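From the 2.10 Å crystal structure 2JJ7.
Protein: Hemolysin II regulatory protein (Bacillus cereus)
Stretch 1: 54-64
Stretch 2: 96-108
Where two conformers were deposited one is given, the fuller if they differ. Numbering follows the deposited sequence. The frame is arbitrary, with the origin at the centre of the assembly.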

# COMPACT_ATOMS: atom_id res chain seq x y z
N LEU B 54 -3.24 -25.14 12.03
CA LEU B 54 -3.53 -24.11 13.00
C LEU B 54 -3.74 -22.76 12.30
O LEU B 54 -4.67 -22.02 12.62
CB LEU B 54 -2.38 -24.02 13.99
CG LEU B 54 -2.51 -23.26 15.30
CD1 LEU B 54 -3.81 -23.59 16.00
CD2 LEU B 54 -1.33 -23.64 16.17
N TYR B 55 -2.87 -22.45 11.34
CA TYR B 55 -2.99 -21.27 10.48
C TYR B 55 -4.31 -21.27 9.71
O TYR B 55 -5.01 -20.27 9.71
CB TYR B 55 -1.84 -21.25 9.51
CG TYR B 55 -1.69 -19.99 8.68
CD1 TYR B 55 -1.94 -20.04 7.31
CD2 TYR B 55 -1.26 -18.79 9.23
CE1 TYR B 55 -1.78 -18.93 6.52
CE2 TYR B 55 -1.10 -17.65 8.43
CZ TYR B 55 -1.36 -17.75 7.08
OH TYR B 55 -1.21 -16.70 6.23
N TYR B 56 -4.63 -22.40 9.08
CA TYR B 56 -5.92 -22.54 8.40
C TYR B 56 -7.07 -22.24 9.37
O TYR B 56 -7.97 -21.47 9.03
CB TYR B 56 -6.10 -23.95 7.81
CG TYR B 56 -5.23 -24.30 6.61
CD1 TYR B 56 -4.54 -23.32 5.89
CD2 TYR B 56 -5.12 -25.62 6.18
CE1 TYR B 56 -3.76 -23.67 4.79
CE2 TYR B 56 -4.36 -25.96 5.09
CZ TYR B 56 -3.67 -25.00 4.40
OH TYR B 56 -2.91 -25.39 3.31
N GLU B 57 -7.01 -22.81 10.57
CA GLU B 57 -8.06 -22.62 11.56
C GLU B 57 -8.16 -21.16 12.03
O GLU B 57 -9.24 -20.69 12.40
CB GLU B 57 -7.87 -23.57 12.74
CG GLU B 57 -8.13 -25.04 12.42
CD GLU B 57 -9.54 -25.30 11.90
OE1 GLU B 57 -10.51 -24.70 12.41
OE2 GLU B 57 -9.67 -26.10 10.95
N VAL B 58 -7.03 -20.45 12.01
CA VAL B 58 -6.99 -19.02 12.35
C VAL B 58 -7.77 -18.20 11.32
O VAL B 58 -8.61 -17.38 11.70
CB VAL B 58 -5.54 -18.49 12.49
CG1 VAL B 58 -5.51 -16.96 12.42
CG2 VAL B 58 -4.96 -18.97 13.81
N PHE B 59 -7.52 -18.45 10.04
CA PHE B 59 -8.29 -17.81 8.96
C PHE B 59 -9.79 -18.16 9.03
O PHE B 59 -10.63 -17.29 8.83
CB PHE B 59 -7.68 -18.14 7.59
CG PHE B 59 -6.74 -17.06 7.10
CD1 PHE B 59 -7.23 -15.95 6.42
CD2 PHE B 59 -5.37 -17.16 7.32
CE1 PHE B 59 -6.36 -14.92 5.96
CE2 PHE B 59 -4.49 -16.16 6.87
CZ PHE B 59 -4.99 -15.04 6.19
N LYS B 60 -10.09 -19.41 9.34
CA LYS B 60 -11.46 -19.88 9.50
C LYS B 60 -12.17 -19.19 10.67
O LYS B 60 -13.29 -18.72 10.51
CB LYS B 60 -11.47 -21.40 9.70
CG LYS B 60 -12.83 -22.06 9.65
CD LYS B 60 -12.69 -23.53 9.99
CE LYS B 60 -13.97 -24.31 9.69
NZ LYS B 60 -13.89 -25.71 10.18
N LYS B 61 -11.52 -19.12 11.84
CA LYS B 61 -12.13 -18.51 13.02
C LYS B 61 -12.23 -16.99 12.92
O LYS B 61 -13.26 -16.42 13.28
CB LYS B 61 -11.38 -18.87 14.32
CG LYS B 61 -12.15 -18.43 15.56
CD LYS B 61 -11.59 -18.98 16.84
CE LYS B 61 -12.43 -18.53 18.04
NZ LYS B 61 -13.81 -19.11 18.06
N TYR B 62 -11.18 -16.34 12.42
CA TYR B 62 -11.10 -14.88 12.47
C TYR B 62 -11.26 -14.18 11.13
O TYR B 62 -11.26 -12.95 11.06
CB TYR B 62 -9.81 -14.42 13.18
CG TYR B 62 -9.68 -14.97 14.57
CD1 TYR B 62 -10.52 -14.54 15.60
CD2 TYR B 62 -8.70 -15.94 14.88
CE1 TYR B 62 -10.41 -15.07 16.91
CE2 TYR B 62 -8.59 -16.47 16.18
CZ TYR B 62 -9.45 -16.03 17.19
OH TYR B 62 -9.35 -16.54 18.47
N GLY B 63 -11.44 -14.96 10.06
CA GLY B 63 -11.74 -14.37 8.76
C GLY B 63 -13.24 -14.16 8.62
O GLY B 63 -13.96 -14.11 9.62
N LEU B 64 -13.72 -14.07 7.39
CA LEU B 64 -15.14 -13.93 7.13
C LEU B 64 -15.95 -15.18 7.52
O LEU B 64 -15.54 -16.31 7.24
CB LEU B 64 -15.35 -13.57 5.65
CG LEU B 64 -14.51 -12.37 5.20
CD1 LEU B 64 -14.43 -12.27 3.69
CD2 LEU B 64 -15.01 -11.06 5.83
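Stretch 2 (96-108) ENPEIGTLAYEEI

The most unusual feature of this contact is a very short hydrogen bond at one end of it: Tyr55 OH donates to Glu107 OE2 across 2.5 Å, and it is the only direct hydrogen bond between the two stretches. Glu107 OE2 lies at the edge of the Tyr55 ring, near its plane, which is where a phenolic hydroxyl directs its proton. The same hydroxyl also accepts from water 1, 2.8 Å from Tyr55 OH; this water donates as well to Leu103 O at 2.7 Å, so a second, solvent-mediated link joins the tyrosine to the backbone one turn before Glu107.

Stretch 2 enters through Asn97, whose phi/psi of -133/68 lies outside the helical region, and then runs as a helix from Pro98 to Ile108 and beyond. Its i to i+4 bonds are regular from Leu103 N to Glu99 O (2.9 Å) onward, whereas the earlier bond from Thr102 N to Pro98 O is weak at 3.3 Å. Asn97 occupies the N-cap position, but its side chain makes no capping bond. The axis of this helix crosses that of helix 54-62 at -126°, with a closest approach of 10.6 Å. The N-to-C directions are therefore closer to antiparallel than to parallel, and the register agrees: the start of stretch 2 meets the end of stretch 1, with CA of Tyr62 and CA of Asn97 6.7 Å apart, while Glu107 reaches back to Tyr55.

Between these ends the contact is mainly apolar. Ile100 has the largest covered area, 81 Å² of its surface. Its CB points sideways, but with chi1 and chi2 both m the end of the chain comes nearer stretch 1. Ile100 CD1 lies over one face of the Phe59 ring, 4.4 Å from Phe59 CD1, and is 4.2 Å from Val58 CG1; Ile100 CG1 packs 3.8 Å from Tyr62 CB and approaches Tyr62 O at 3.5 Å. One turn later, Leu103 points toward stretch 1, placing CD1 4.0 Å from Tyr55 CE2 and CB 3.8 Å from Phe59 CZ. Phe59 also reaches Ala104, where Phe59 CE1 and Ala104 CB are 4.3 Å apart.

At the other end, Asn97 CG is 3.6 Å from Tyr62 O, a packing contact without a hydrogen bond; both polar atoms of the asparagine side chain are bonded elsewhere in the structure. In total, 450 Å² is buried, summed over both sides.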

# COMPACT_ATOMS: atom_id res chain seq x y z
N GLU B 96 -11.48 -5.07 13.79
CA GLU B 96 -11.81 -6.09 14.80
C GLU B 96 -10.76 -7.20 14.81
O GLU B 96 -10.52 -7.85 15.83
CB GLU B 96 -13.19 -6.69 14.52
CG GLU B 96 -14.38 -5.70 14.62
CD GLU B 96 -15.71 -6.25 14.06
OE1 GLU B 96 -15.69 -7.19 13.24
OE2 GLU B 96 -16.78 -5.71 14.44
N ASN B 97 -10.12 -7.42 13.65
CA ASN B 97 -9.15 -8.51 13.50
C ASN B 97 -7.86 -8.07 12.83
O ASN B 97 -7.59 -8.49 11.70
CB ASN B 97 -9.78 -9.62 12.68
CG ASN B 97 -11.04 -10.15 13.30
OD1 ASN B 97 -10.99 -11.02 14.16
ND2 ASN B 97 -12.18 -9.62 12.87
N PRO B 98 -7.06 -7.22 13.52
CA PRO B 98 -5.88 -6.63 12.85
C PRO B 98 -4.91 -7.66 12.25
O PRO B 98 -4.34 -7.42 11.18
CB PRO B 98 -5.21 -5.79 13.95
CG PRO B 98 -5.93 -6.14 15.26
CD PRO B 98 -7.28 -6.67 14.87
N GLU B 99 -4.75 -8.80 12.92
CA GLU B 99 -3.81 -9.84 12.48
C GLU B 99 -4.17 -10.41 11.11
O GLU B 99 -3.27 -10.76 10.33
CB GLU B 99 -3.74 -10.98 13.51
CG GLU B 99 -3.13 -10.56 14.82
CD GLU B 99 -4.12 -9.99 15.81
OE1 GLU B 99 -5.33 -9.84 15.49
OE2 GLU B 99 -3.69 -9.72 16.95
N ILE B 100 -5.47 -10.51 10.83
CA ILE B 100 -5.96 -11.00 9.55
C ILE B 100 -5.54 -10.02 8.45
O ILE B 100 -5.25 -10.42 7.32
CB ILE B 100 -7.50 -11.25 9.59
CG1 ILE B 100 -7.88 -12.41 10.56
CG2 ILE B 100 -8.06 -11.51 8.19
CD1 ILE B 100 -7.27 -13.83 10.23
N GLY B 101 -5.51 -8.73 8.77
CA GLY B 101 -5.01 -7.73 7.84
C GLY B 101 -3.59 -8.03 7.41
O GLY B 101 -3.29 -8.17 6.22
N THR B 102 -2.71 -8.16 8.40
CA THR B 102 -1.30 -8.45 8.18
C THR B 102 -1.13 -9.76 7.41
O THR B 102 -0.40 -9.81 6.42
CB THR B 102 -0.55 -8.55 9.53
OG1 THR B 102 -0.44 -7.24 10.10
CG2 THR B 102 0.85 -9.15 9.36
N LEU B 103 -1.82 -10.81 7.85
CA LEU B 103 -1.65 -12.13 7.26
C LEU B 103 -2.20 -12.21 5.85
O LEU B 103 -1.55 -12.79 4.96
CB LEU B 103 -2.28 -13.22 8.14
CG LEU B 103 -1.71 -13.33 9.55
CD1 LEU B 103 -2.48 -14.39 10.35
CD2 LEU B 103 -0.20 -13.64 9.52
N ALA B 104 -3.38 -11.62 5.63
CA ALA B 104 -3.96 -11.60 4.29
C ALA B 104 -3.12 -10.74 3.38
O ALA B 104 -2.94 -11.10 2.23
CB ALA B 104 -5.41 -11.10 4.29
N TYR B 105 -2.59 -9.62 3.87
CA TYR B 105 -1.74 -8.80 3.01
C TYR B 105 -0.55 -9.62 2.48
O TYR B 105 -0.29 -9.62 1.26
CB TYR B 105 -1.27 -7.50 3.70
CG TYR B 105 -0.34 -6.66 2.84
CD1 TYR B 105 -0.85 -5.70 1.96
CD2 TYR B 105 1.05 -6.82 2.90
CE1 TYR B 105 0.00 -4.92 1.17
CE2 TYR B 105 1.89 -6.07 2.11
CZ TYR B 105 1.37 -5.11 1.26
OH TYR B 105 2.22 -4.37 0.48
N GLU B 106 0.14 -10.30 3.39
CA GLU B 106 1.31 -11.12 3.03
C GLU B 106 0.96 -12.18 1.99
O GLU B 106 1.72 -12.39 1.05
CB GLU B 106 1.93 -11.81 4.26
CG GLU B 106 2.79 -10.91 5.16
CD GLU B 106 3.85 -10.08 4.40
OE1 GLU B 106 4.45 -10.59 3.41
OE2 GLU B 106 4.07 -8.92 4.82
N GLU B 107 -0.18 -12.85 2.16
CA GLU B 107 -0.61 -13.91 1.23
C GLU B 107 -1.01 -13.32 -0.11
O GLU B 107 -0.87 -13.99 -1.15
CB GLU B 107 -1.78 -14.71 1.80
CG GLU B 107 -1.48 -15.44 3.13
CD GLU B 107 -0.72 -16.76 2.95
OE1 GLU B 107 -0.44 -17.17 1.80
OE2 GLU B 107 -0.39 -17.40 3.98
N ILE B 108 -1.53 -12.10 -0.09
CA ILE B 108 -1.90 -11.42 -1.34
C ILE B 108 -0.65 -11.01 -2.12
O ILE B 108 -0.60 -11.18 -3.32
CB ILE B 108 -2.79 -10.17 -1.11
CG1 ILE B 108 -4.15 -10.59 -0.52
CG2 ILE B 108 -2.98 -9.36 -2.42
CD1 ILE B 108 -4.99 -9.40 -0.05
O HOH W 1 0.38 -14.44 5.88